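Long-range contacts in putative oxidoreductase (Magnetospirillum magnetotacticum, PDB 3C1A), which probably catalyses NAD(P)-dependent oxidation or reduction of a small-molecule substrate that has not yet been identified: residues V11-I16 with P33-V38; K23-T28 with M278-A283; L37-S42 with G54-S59. One frame throughout, in Å; residues are numbered along the deposited sequence. Where two conformers were deposited one is given.

Interaction 1: residues V11-I16 with P33-V38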
ATOM      1  N   VAL A  11      -6.758 -17.616  13.423  1.00 15.34           N
ATOM      2  CA  VAL A  11      -7.681 -16.526  13.184  1.00 14.12           C
ATOM      3  C   VAL A  11      -8.380 -16.805  11.847  1.00 15.18           C
ATOM      4  O   VAL A  11      -7.728 -17.102  10.845  1.00 15.57           O
ATOM      5  CB  VAL A  11      -6.954 -15.148  13.166  1.00 12.78           C
ATOM      6  CG1 VAL A  11      -7.896 -14.036  12.683  1.00 14.59           C
ATOM      7  CG2 VAL A  11      -6.363 -14.813  14.569  1.00 13.12           C
ATOM      8  N   ARG A  12      -9.704 -16.722  11.841  1.00 12.44           N
ATOM      9  CA  ARG A  12     -10.472 -17.153  10.689  1.00 11.45           C
ATOM     10  C   ARG A  12     -10.706 -15.977   9.755  1.00 10.18           C
ATOM     11  O   ARG A  12     -11.441 -15.071  10.071  1.00 11.74           O
ATOM     12  CB  ARG A  12     -11.744 -17.822  11.180  1.00  9.03           C
ATOM     13  CG  ARG A  12     -11.422 -19.016  12.137  1.00 15.06           C
ATOM     14  CD  ARG A  12     -12.681 -19.645  12.685  1.00 15.46           C
ATOM     15  NE  ARG A  12     -13.429 -18.724  13.537  1.00 13.48           N
ATOM     16  CZ  ARG A  12     -13.176 -18.527  14.831  1.00 18.92           C
ATOM     17  NH1 ARG A  12     -12.188 -19.165  15.460  1.00 17.10           N
ATOM     18  NH2 ARG A  12     -13.907 -17.662  15.514  1.00 20.57           N
ATOM     19  N   LEU A  13     -10.011 -16.008   8.630  1.00 12.09           N
ATOM     20  CA  LEU A  13     -10.039 -14.963   7.632  1.00 12.85           C
ATOM     21  C   LEU A  13     -10.824 -15.352   6.431  1.00 11.57           C
ATOM     22  O   LEU A  13     -10.873 -16.510   6.062  1.00 15.64           O
ATOM     23  CB  LEU A  13      -8.625 -14.614   7.155  1.00 11.52           C
ATOM     24  CG  LEU A  13      -7.599 -14.164   8.169  1.00 15.09           C
ATOM     25  CD1 LEU A  13      -6.244 -13.896   7.437  1.00 16.62           C
ATOM     26  CD2 LEU A  13      -8.098 -12.945   8.914  1.00 12.76           C
ATOM     27  N   ALA A  14     -11.437 -14.355   5.801  1.00 13.06           N
ATOM     28  CA  ALA A  14     -12.080 -14.569   4.519  1.00 12.46           C
ATOM     29  C   ALA A  14     -11.553 -13.535   3.522  1.00 13.23           C
ATOM     30  O   ALA A  14     -11.141 -12.442   3.909  1.00  7.67           O
ATOM     31  CB  ALA A  14     -13.596 -14.483   4.652  1.00 12.88           C
ATOM     32  N   LEU A  15     -11.551 -13.902   2.242  1.00 12.48           N
ATOM     33  CA  LEU A  15     -11.033 -13.042   1.193  1.00 12.55           C
ATOM     34  C   LEU A  15     -12.121 -12.740   0.166  1.00 10.12           C
ATOM     35  O   LEU A  15     -12.841 -13.657  -0.321  1.00 10.72           O
ATOM     36  CB  LEU A  15      -9.835 -13.723   0.534  1.00 11.97           C
ATOM     37  CG  LEU A  15      -9.197 -13.085  -0.705  1.00 17.25           C
ATOM     38  CD1 LEU A  15      -8.692 -11.695  -0.372  1.00 12.58           C
ATOM     39  CD2 LEU A  15      -8.072 -13.979  -1.227  1.00 14.71           C
ATOM     40  N   ILE A  16     -12.314 -11.454  -0.106  1.00 13.26           N
ATOM     41  CA  ILE A  16     -13.236 -11.063  -1.121  1.00 11.79           C
ATOM     42  C   ILE A  16     -12.314 -10.499  -2.205  1.00 14.15           C
ATOM     43  O   ILE A  16     -11.651  -9.477  -1.991  1.00 14.93           O
ATOM     44  CB  ILE A  16     -14.285 -10.052  -0.645  1.00 13.67           C
ATOM     45  CG1 ILE A  16     -15.138 -10.668   0.483  1.00 17.93           C
ATOM     46  CG2 ILE A  16     -15.118  -9.618  -1.837  1.00 12.87           C
ATOM     47  CD1 ILE A  16     -15.924  -9.679   1.297  1.00 10.87           C
ATOM     48  N   PRO A  33       0.982 -19.796   9.980  1.00 25.11           N
ATOM     49  CA  PRO A  33       0.478 -20.734  10.969  1.00 26.53           C
ATOM     50  C   PRO A  33      -0.655 -20.240  11.875  1.00 26.35           C
ATOM     51  O   PRO A  33      -1.383 -21.065  12.425  1.00 28.26           O
ATOM     52  CB  PRO A  33       1.716 -21.061  11.806  1.00 28.09           C
ATOM     53  CG  PRO A  33       2.631 -19.946  11.615  1.00 28.72           C
ATOM     54  CD  PRO A  33       2.376 -19.403  10.248  1.00 27.57           C
ATOM     55  N   GLY A  34      -0.810 -18.931  12.041  1.00 22.34           N
ATOM     56  CA  GLY A  34      -1.813 -18.404  12.949  1.00 23.58           C
ATOM     57  C   GLY A  34      -3.111 -17.955  12.314  1.00 19.82           C
ATOM     58  O   GLY A  34      -3.956 -17.392  12.989  1.00 21.71           O
ATOM     59  N   ALA A  35      -3.270 -18.202  11.023  1.00 19.16           N
ATOM     60  CA  ALA A  35      -4.467 -17.808  10.304  1.00 18.99           C
ATOM     61  C   ALA A  35      -4.931 -18.941   9.393  1.00 19.88           C
ATOM     62  O   ALA A  35      -4.138 -19.836   9.032  1.00 21.74           O
ATOM     63  CB  ALA A  35      -4.207 -16.547   9.519  1.00 17.07           C
ATOM     64  N   ALA A  36      -6.213 -18.889   9.032  1.00 19.12           N
ATOM     65  CA  ALA A  36      -6.865 -19.847   8.140  1.00 17.50           C
ATOM     66  C   ALA A  36      -7.807 -19.096   7.182  1.00 17.01           C
ATOM     67  O   ALA A  36      -8.500 -18.175   7.607  1.00 18.47           O
ATOM     68  CB  ALA A  36      -7.659 -20.847   8.959  1.00 19.33           C
ATOM     69  N   LEU A  37      -7.814 -19.469   5.902  1.00 15.99           N
ATOM     70  CA  LEU A  37      -8.804 -18.946   4.944  1.00 15.64           C
ATOM     71  C   LEU A  37     -10.041 -19.831   5.036  1.00 14.42           C
ATOM     72  O   LEU A  37     -10.044 -20.948   4.554  1.00 14.40           O
ATOM     73  CB  LEU A  37      -8.245 -18.900   3.503  1.00 14.14           C
ATOM     74  CG  LEU A  37      -9.109 -18.263   2.417  1.00 15.36           C
ATOM     75  CD1 LEU A  37      -9.213 -16.783   2.690  1.00 15.45           C
ATOM     76  CD2 LEU A  37      -8.554 -18.554   1.011  1.00 17.36           C
ATOM     77  N   VAL A  38     -11.088 -19.322   5.671  1.00 13.71           N
ATOM     78  CA  VAL A  38     -12.300 -20.089   5.909  1.00 11.43           C
ATOM     79  C   VAL A  38     -13.440 -19.860   4.888  1.00 12.99           C
ATOM     80  O   VAL A  38     -14.318 -20.719   4.743  1.00 13.10           O
ATOM     81  CB  VAL A  38     -12.804 -19.893   7.356  1.00 12.83           C
ATOM     82  CG1 VAL A  38     -11.715 -20.161   8.344  1.00 10.77           C
ATOM     83  CG2 VAL A  38     -13.409 -18.483   7.571  1.00 13.12           C
TER

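Interaction 2: residues K23-T28 with M278-A283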
ATOM      1  N   LYS A  23      -4.033 -10.979  -5.949  0.50 35.39           N
ATOM      2  CA  LYS A  23      -2.898 -11.655  -6.607  0.50 35.04           C
ATOM      3  C   LYS A  23      -2.205 -12.802  -5.852  0.50 34.35           C
ATOM      4  O   LYS A  23      -2.039 -13.898  -6.405  0.50 35.59           O
ATOM      5  CB  LYS A  23      -1.846 -10.601  -6.960  0.50 34.81           C
ATOM      6  CG  LYS A  23      -0.872 -11.018  -8.034  0.50 36.51           C
ATOM      7  CD  LYS A  23       0.311 -10.072  -8.098  0.50 37.79           C
ATOM      8  CE  LYS A  23       0.681  -9.745  -9.527  0.50 36.90           C
ATOM      9  NZ  LYS A  23       2.055  -9.186  -9.638  0.50 39.14           N
ATOM     10  N   ASN A  24      -1.769 -12.520  -4.624  0.50 31.85           N
ATOM     11  CA  ASN A  24      -0.960 -13.442  -3.814  0.50 28.95           C
ATOM     12  C   ASN A  24      -1.456 -13.631  -2.367  0.50 26.07           C
ATOM     13  O   ASN A  24      -0.769 -14.225  -1.544  0.50 23.20           O
ATOM     14  CB  ASN A  24       0.476 -12.921  -3.744  0.50 29.35           C
ATOM     15  CG  ASN A  24       1.143 -12.864  -5.095  0.50 29.54           C
ATOM     16  OD1 ASN A  24       1.791 -11.876  -5.435  0.50 31.44           O
ATOM     17  ND2 ASN A  24       1.002 -13.931  -5.872  0.50 28.91           N
ATOM     18  N   TYR A  25      -2.640 -13.117  -2.062  1.00 23.61           N
ATOM     19  CA  TYR A  25      -3.249 -13.284  -0.719  1.00 21.38           C
ATOM     20  C   TYR A  25      -3.458 -14.744  -0.338  1.00 19.20           C
ATOM     21  O   TYR A  25      -3.120 -15.165   0.767  1.00 18.04           O
ATOM     22  CB  TYR A  25      -4.562 -12.492  -0.596  1.00 24.21           C
ATOM     23  CG  TYR A  25      -4.350 -11.014  -0.365  1.00 26.52           C
ATOM     24  CD1 TYR A  25      -3.900 -10.532   0.869  1.00 30.80           C
ATOM     25  CD2 TYR A  25      -4.601 -10.100  -1.364  1.00 25.72           C
ATOM     26  CE1 TYR A  25      -3.694  -9.155   1.073  1.00 29.73           C
ATOM     27  CE2 TYR A  25      -4.421  -8.735  -1.166  1.00 29.86           C
ATOM     28  CZ  TYR A  25      -3.964  -8.268   0.036  1.00 29.96           C
ATOM     29  OH  TYR A  25      -3.787  -6.905   0.198  1.00 36.70           O
ATOM     30  N   ILE A  26      -3.990 -15.550  -1.251  1.00 17.64           N
ATOM     31  CA  ILE A  26      -4.363 -16.903  -0.876  1.00 17.41           C
ATOM     32  C   ILE A  26      -3.143 -17.680  -0.452  1.00 15.02           C
ATOM     33  O   ILE A  26      -3.205 -18.433   0.508  1.00 19.39           O
ATOM     34  CB  ILE A  26      -5.105 -17.667  -2.012  1.00 18.56           C
ATOM     35  CG1 ILE A  26      -6.488 -17.061  -2.271  1.00 16.78           C
ATOM     36  CG2 ILE A  26      -5.286 -19.111  -1.643  1.00 17.60           C
ATOM     37  CD1 ILE A  26      -7.220 -17.724  -3.417  1.00 20.00           C
ATOM     38  N   ARG A  27      -2.033 -17.522  -1.158  1.00 18.25           N
ATOM     39  CA  ARG A  27      -0.804 -18.297  -0.784  1.00 19.25           C
ATOM     40  C   ARG A  27      -0.172 -17.761   0.488  1.00 18.74           C
ATOM     41  O   ARG A  27       0.383 -18.523   1.279  1.00 17.91           O
ATOM     42  CB  ARG A  27       0.251 -18.311  -1.889  1.00 20.52           C
ATOM     43  CG  ARG A  27       0.776 -16.959  -2.294  1.00 22.24           C
ATOM     44  CD  ARG A  27       1.797 -17.091  -3.416  1.00 23.81           C
ATOM     45  NE  ARG A  27       2.841 -16.084  -3.290  1.00 21.38           N
ATOM     46  N   THR A  28      -0.254 -16.452   0.681  1.00 18.11           N
ATOM     47  CA  THR A  28       0.267 -15.826   1.897  1.00 17.99           C
ATOM     48  C   THR A  28      -0.509 -16.333   3.105  1.00 18.67           C
ATOM     49  O   THR A  28       0.083 -16.750   4.109  1.00 20.75           O
ATOM     50  CB  THR A  28       0.152 -14.285   1.839  1.00 19.26           C
ATOM     51  OG1 THR A  28       0.869 -13.766   0.701  1.00 16.84           O
ATOM     52  CG2 THR A  28       0.695 -13.681   3.105  1.00 15.02           C
HETATM   53  N   MSE A 278       8.951 -11.302   3.843  1.00 14.91           N
HETATM   54  CA  MSE A 278       8.292 -10.617   2.748  1.00 21.08           C
HETATM   55  C   MSE A 278       7.259  -9.604   3.227  1.00 16.70           C
HETATM   56  O   MSE A 278       6.512  -9.854   4.162  1.00 15.72           O
HETATM   57  CB  MSE A 278       7.678 -11.594   1.772  1.00 15.83           C
HETATM   58  CG  MSE A 278       8.639 -11.846   0.637  1.00 27.73           C
HETATM   59 SE   MSE A 278       7.609 -12.549  -0.747  0.75 45.46          SE
HETATM   60  CE  MSE A 278       7.361 -14.066  -0.044  1.00  2.00           C
ATOM     61  N   PRO A 279       7.250  -8.411   2.624  1.00 17.67           N
ATOM     62  CA  PRO A 279       6.284  -7.431   3.106  1.00 16.75           C
ATOM     63  C   PRO A 279       4.847  -7.935   3.214  1.00 17.45           C
ATOM     64  O   PRO A 279       4.208  -7.696   4.239  1.00 17.51           O
ATOM     65  CB  PRO A 279       6.399  -6.289   2.090  1.00 17.84           C
ATOM     66  CG  PRO A 279       7.812  -6.396   1.587  1.00 14.51           C
ATOM     67  CD  PRO A 279       8.116  -7.867   1.567  1.00 17.93           C
ATOM     68  N   LEU A 280       4.323  -8.600   2.182  1.00 15.51           N
ATOM     69  CA  LEU A 280       2.928  -9.050   2.237  1.00 14.84           C
ATOM     70  C   LEU A 280       2.721 -10.103   3.316  1.00 14.19           C
ATOM     71  O   LEU A 280       1.666 -10.164   3.939  1.00 14.75           O
ATOM     72  CB  LEU A 280       2.449  -9.558   0.882  1.00 17.10           C
ATOM     73  CG  LEU A 280       1.009 -10.037   0.765  1.00 17.92           C
ATOM     74  CD1 LEU A 280       0.077  -8.908   1.099  1.00 13.69           C
ATOM     75  CD2 LEU A 280       0.756 -10.570  -0.651  1.00 16.47           C
ATOM     76  N   THR A 281       3.706 -10.962   3.510  1.00 14.68           N
ATOM     77  CA  THR A 281       3.627 -11.920   4.585  1.00 14.57           C
ATOM     78  C   THR A 281       3.525 -11.183   5.917  1.00 15.19           C
ATOM     79  O   THR A 281       2.667 -11.511   6.740  1.00 11.07           O
ATOM     80  CB  THR A 281       4.804 -12.899   4.560  1.00 15.21           C
ATOM     81  OG1 THR A 281       4.801 -13.620   3.316  1.00 16.41           O
ATOM     82  CG2 THR A 281       4.713 -13.848   5.725  1.00 13.64           C
ATOM     83  N   ARG A 282       4.344 -10.142   6.099  1.00 14.23           N
ATOM     84  CA  ARG A 282       4.289  -9.307   7.289  1.00 12.74           C
ATOM     85  C   ARG A 282       2.970  -8.633   7.507  1.00 11.58           C
ATOM     86  O   ARG A 282       2.470  -8.640   8.618  1.00 12.60           O
ATOM     87  CB  ARG A 282       5.367  -8.240   7.230  1.00 13.52           C
ATOM     88  CG  ARG A 282       5.583  -7.483   8.538  1.00 11.70           C
ATOM     89  CD  ARG A 282       6.972  -6.882   8.539  1.00 18.05           C
ATOM     90  NE  ARG A 282       7.154  -6.029   9.695  1.00 26.44           N
ATOM     91  CZ  ARG A 282       7.787  -6.395  10.800  1.00 44.15           C
ATOM     92  NH1 ARG A 282       8.321  -7.608  10.927  1.00 53.45           N
ATOM     93  NH2 ARG A 282       7.888  -5.529  11.795  1.00 48.86           N
ATOM     94  N   ALA A 283       2.412  -8.033   6.445  1.00 13.56           N
ATOM     95  CA  ALA A 283       1.094  -7.378   6.497  1.00 11.94           C
ATOM     96  C   ALA A 283      -0.029  -8.289   7.002  1.00 12.66           C
ATOM     97  O   ALA A 283      -0.766  -7.929   7.931  1.00 10.58           O
ATOM     98  CB  ALA A 283       0.738  -6.829   5.118  1.00  9.84           C
TER
HETATM   99  O   HOH W   1       3.555 -13.143   0.764  1.00 21.00           O

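Interaction 3: residues L37-S42 with G54-S59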
ATOM      1  N   LEU A  37      -7.814 -19.469   5.902  1.00 15.99           N
ATOM      2  CA  LEU A  37      -8.804 -18.946   4.944  1.00 15.64           C
ATOM      3  C   LEU A  37     -10.041 -19.831   5.036  1.00 14.42           C
ATOM      4  O   LEU A  37     -10.044 -20.948   4.554  1.00 14.40           O
ATOM      5  CB  LEU A  37      -8.245 -18.900   3.503  1.00 14.14           C
ATOM      6  CG  LEU A  37      -9.109 -18.263   2.417  1.00 15.36           C
ATOM      7  CD1 LEU A  37      -9.213 -16.783   2.690  1.00 15.45           C
ATOM      8  CD2 LEU A  37      -8.554 -18.554   1.011  1.00 17.36           C
ATOM      9  N   VAL A  38     -11.088 -19.322   5.671  1.00 13.71           N
ATOM     10  CA  VAL A  38     -12.300 -20.089   5.909  1.00 11.43           C
ATOM     11  C   VAL A  38     -13.440 -19.860   4.888  1.00 12.99           C
ATOM     12  O   VAL A  38     -14.318 -20.719   4.743  1.00 13.10           O
ATOM     13  CB  VAL A  38     -12.804 -19.893   7.356  1.00 12.83           C
ATOM     14  CG1 VAL A  38     -11.715 -20.161   8.344  1.00 10.77           C
ATOM     15  CG2 VAL A  38     -13.409 -18.483   7.571  1.00 13.12           C
ATOM     16  N   ARG A  39     -13.481 -18.696   4.232  1.00 11.34           N
ATOM     17  CA  ARG A  39     -14.346 -18.496   3.064  1.00 11.92           C
ATOM     18  C   ARG A  39     -13.589 -17.703   2.021  1.00 11.02           C
ATOM     19  O   ARG A  39     -12.687 -16.921   2.350  1.00 10.74           O
ATOM     20  CB  ARG A  39     -15.677 -17.750   3.382  1.00 10.56           C
ATOM     21  CG  ARG A  39     -16.491 -18.325   4.505  1.00 13.66           C
ATOM     22  CD  ARG A  39     -18.001 -18.091   4.358  1.00 12.08           C
ATOM     23  NE  ARG A  39     -18.701 -18.626   5.520  1.00  7.79           N
ATOM     24  CZ  ARG A  39     -19.992 -18.952   5.591  1.00  6.09           C
ATOM     25  NH1 ARG A  39     -20.802 -18.746   4.576  1.00 13.10           N
ATOM     26  NH2 ARG A  39     -20.481 -19.401   6.743  1.00 10.55           N
ATOM     27  N   LEU A  40     -13.997 -17.885   0.772  1.00 13.37           N
ATOM     28  CA  LEU A  40     -13.445 -17.157  -0.382  1.00 11.72           C
ATOM     29  C   LEU A  40     -14.554 -16.801  -1.335  1.00 13.39           C
ATOM     30  O   LEU A  40     -15.271 -17.695  -1.798  1.00 13.38           O
ATOM     31  CB  LEU A  40     -12.444 -18.059  -1.115  1.00 13.52           C
ATOM     32  CG  LEU A  40     -11.832 -17.537  -2.412  1.00 13.46           C
ATOM     33  CD1 LEU A  40     -10.986 -16.277  -2.130  1.00 10.93           C
ATOM     34  CD2 LEU A  40     -11.028 -18.672  -3.091  1.00 15.30           C
ATOM     35  N   ALA A  41     -14.723 -15.497  -1.571  1.00 11.95           N
ATOM     36  CA  ALA A  41     -15.562 -14.977  -2.628  1.00 13.38           C
ATOM     37  C   ALA A  41     -14.691 -14.382  -3.742  1.00 14.00           C
ATOM     38  O   ALA A  41     -14.146 -13.300  -3.596  1.00 13.31           O
ATOM     39  CB  ALA A  41     -16.513 -13.949  -2.075  1.00 12.51           C
ATOM     40  N   SER A  42     -14.530 -15.087  -4.858  1.00 17.73           N
ATOM     41  CA  SER A  42     -13.646 -14.596  -5.932  1.00 23.08           C
ATOM     42  C   SER A  42     -14.196 -14.836  -7.331  1.00 27.73           C
ATOM     43  O   SER A  42     -14.649 -15.931  -7.627  1.00 30.89           O
ATOM     44  CB  SER A  42     -12.283 -15.257  -5.862  1.00 25.60           C
ATOM     45  OG  SER A  42     -11.447 -14.739  -6.894  1.00 28.27           O
ATOM     46  N   GLY A  54     -12.108 -27.142   3.123  1.00 31.01           N
ATOM     47  CA  GLY A  54     -12.814 -26.595   4.263  1.00 28.57           C
ATOM     48  C   GLY A  54     -13.176 -25.142   4.042  1.00 25.37           C
ATOM     49  O   GLY A  54     -14.135 -24.653   4.640  1.00 27.22           O
ATOM     50  N   CYS A  55     -12.416 -24.452   3.190  1.00 18.54           N
ATOM     51  CA  CYS A  55     -12.775 -23.101   2.786  1.00 18.22           C
ATOM     52  C   CYS A  55     -14.054 -23.127   1.940  1.00 17.82           C
ATOM     53  O   CYS A  55     -14.137 -23.832   0.926  1.00 19.71           O
ATOM     54  CB  CYS A  55     -11.621 -22.421   2.034  1.00 15.45           C
ATOM     55  SG  CYS A  55     -11.971 -20.767   1.454  1.00 16.05           S
ATOM     56  N   VAL A  56     -15.045 -22.340   2.355  1.00 18.89           N
ATOM     57  CA  VAL A  56     -16.317 -22.223   1.637  1.00 17.37           C
ATOM     58  C   VAL A  56     -16.203 -21.268   0.447  1.00 17.29           C
ATOM     59  O   VAL A  56     -15.807 -20.099   0.597  1.00 13.63           O
ATOM     60  CB  VAL A  56     -17.434 -21.649   2.549  1.00 17.36           C
ATOM     61  CG1 VAL A  56     -18.732 -21.584   1.801  1.00 16.92           C
ATOM     62  CG2 VAL A  56     -17.575 -22.440   3.828  1.00 16.93           C
ATOM     63  N   ILE A  57     -16.616 -21.738  -0.730  1.00 16.86           N
ATOM     64  CA  ILE A  57     -16.655 -20.898  -1.934  1.00 15.16           C
ATOM     65  C   ILE A  57     -17.981 -20.155  -2.067  1.00 13.76           C
ATOM     66  O   ILE A  57     -19.065 -20.753  -2.075  1.00 14.58           O
ATOM     67  CB  ILE A  57     -16.400 -21.731  -3.212  1.00 18.70           C
ATOM     68  CG1 ILE A  57     -15.082 -22.500  -3.074  1.00 16.97           C
ATOM     69  CG2 ILE A  57     -16.436 -20.823  -4.464  1.00 12.26           C
ATOM     70  CD1 ILE A  57     -13.864 -21.634  -2.910  1.00 23.86           C
ATOM     71  N   GLU A  58     -17.877 -18.837  -2.145  1.00 11.10           N
ATOM     72  CA  GLU A  58     -19.027 -17.977  -2.299  1.00 12.56           C
ATOM     73  C   GLU A  58     -19.003 -17.231  -3.609  1.00 16.79           C
ATOM     74  O   GLU A  58     -17.985 -16.686  -4.018  1.00 18.14           O
ATOM     75  CB  GLU A  58     -19.122 -16.979  -1.133  1.00 11.75           C
ATOM     76  CG  GLU A  58     -19.115 -17.595   0.268  1.00 12.45           C
ATOM     77  CD  GLU A  58     -20.386 -18.365   0.636  1.00 12.85           C
ATOM     78  OE1 GLU A  58     -21.235 -18.652  -0.245  1.00 11.62           O
ATOM     79  OE2 GLU A  58     -20.503 -18.732   1.821  1.00 11.99           O
ATOM     80  N   SER A  59     -20.155 -17.155  -4.249  1.00 18.62           N
ATOM     81  CA  SER A  59     -20.303 -16.309  -5.392  1.00 21.50           C
ATOM     82  C   SER A  59     -20.666 -14.903  -4.910  1.00 23.79           C
ATOM     83  O   SER A  59     -20.247 -13.909  -5.521  1.00 28.02           O
ATOM     84  CB  SER A  59     -21.373 -16.881  -6.316  1.00 22.54           C
ATOM     85  OG  SER A  59     -22.655 -16.553  -5.816  1.00 26.30           O
TER

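Interaction 1: residues V11-I16 with P33-V38
Val-38 lies against the base of Arg-12, and Leu-37 reaches over to Leu-15, where two parallel strands of the Rossmann fold run together; helix 25-31 links them as a beta-alpha-beta unit. Arg-12 and Val-38 cross obliquely, with CG1 of Val-38 3.7 Å from CB of Arg-12. The arginine chain then leads away from the strand pair, and its NE is hydrogen-bonded to the backbone O of Glu-69. In Val-38, CG2 takes the position between backbone N and carbonyl carbon, which leaves it 3.5 Å from O of Leu-13. An alanine here would probably leave Arg-12 CB and CG without their apolar cover from this strand. The other face of the sheet carries Val-11, Leu-13, Ala-35 and Leu-37, and helix 25-31 packs over Leu-15 and Leu-37. Leu-13 sets CD1 3.9 Å from CB of Ala-35. CG of Leu-37 stands anti to its backbone N (chi1 -175°), and from there CD1 reaches 3.8 Å from CB of Leu-15. Between the strands, backbone hydrogen bonds pair Val-11 N with Gly-34 O, and Ala-36 N with Val-11 O. Leu-13 uses both of its peptide groups: its N donates to Ala-36 O at 2.8 Å. Its O receives the N-H of Val-38, also at 2.8 Å, while CA of Leu-37 makes a CA-H...O contact with the same oxygen at 3.4 Å.

Interaction 2: residues K23-T28 with M278-A283
The ring of Tyr-25 meets Leu-280 obliquely, CE1 lying 3.8 Å from CD1, and the two side chains cross at about a right angle. Leu-15, Ile-74 and Ala-76 of the parallel sheet also touch the tyrosine, and Glu-126 touches both it and Leu-280. CG of Leu-280 is anti to its backbone N (chi1 -179°), which carries the branch point toward helix 25-31. Its second methyl, CD2, touches OG1 of Thr-28 at 3.5 Å and, less closely, CB of Asn-24 in the conformer described. CG2 of Thr-28 rests 3.7 Å from CA of Thr-281. The hydroxyl of Thr-28 turns back on its own helix: OG1 donates to Asn-24 O at 2.8 Å from above the carbonyl plane, and Thr-28 N reaches that oxygen from the opposite face. One water links the two threonine hydroxyls, donating to Thr-28 OG1 at 2.8 Å and bonding Thr-281 OG1 at 2.9 Å. Helix 279-290 thus packs against the first helix of the Rossmann fold. Because Thr-28 has its proton committed to Asn-24 O, it can only accept from the water, and the two segments are joined by apolar packing and this single bridge, with no direct hydrogen bond.

Interaction 3: residues L37-S42 with G54-S59
Leu-37 packs its CG 3.9 Å from the SG of Cys-55 where strand 35-42 of the Rossmann fold takes on the edge strand 56-58, one of the two outermost of the parallel sheet, with the short helix 45-48 making the beta-alpha-beta crossover. At Val-38 the backbone O accepts the N-H of Val-56, which comes from above the carbonyl plane, 43° out of it. Arg-39 has CG anti to its carbonyl carbon (chi1 -52°) and runs extended to NE beside Val-56, both side chains pointing the same way. Its NH1 forms a salt bridge with OE2 of Glu-58 at 2.8 Å. The guanidinium and carboxylate planes are only 18° apart, and NH1 meets the oxygen nearly along the C-O axis. NE of Arg-39 makes a second salt bridge, with Glu-69, and two carboxylates so placed would tend to stabilise the positive charge and fix the rotation of the group. Next, Leu-40 bonds the neighbouring strand through both its peptide groups, N to Val-56 O and O from Glu-58 N, each at 2.9 Å. Its CB lies 3.8 Å from Cys-55 SG. Farther out, CD2 lies 4.1 Å from CD1 of Ile-57, two side chains lying side by side, with Leu-48 and Val-51 against both. Ala-41 closes the contact with its methyl, CB standing 4.1 Å from CB of Glu-58.

Interactions 1 and 3 share strand 35-42, which bonds strand 11-17 along one edge and the edge strand 56-58 along the other; the backbone of Leu-15 probably continues the pairing of interaction 1 to Arg-39 and Ala-41. Interaction 1 is the buried one, held by backbone bonds and apolar side chains. Interaction 3, nearer the surface, adds a salt bridge to a ladder of the same parallel kind. Interaction 2, partly buried, joins two helices and has neither ladder nor charge pair, relying on apolar packing and a water. Ile-26, on the helix of interaction 2 but taking no part in that contact, packs on Leu-15 and Leu-37 of interaction 1 and on Leu-40 of interaction 3.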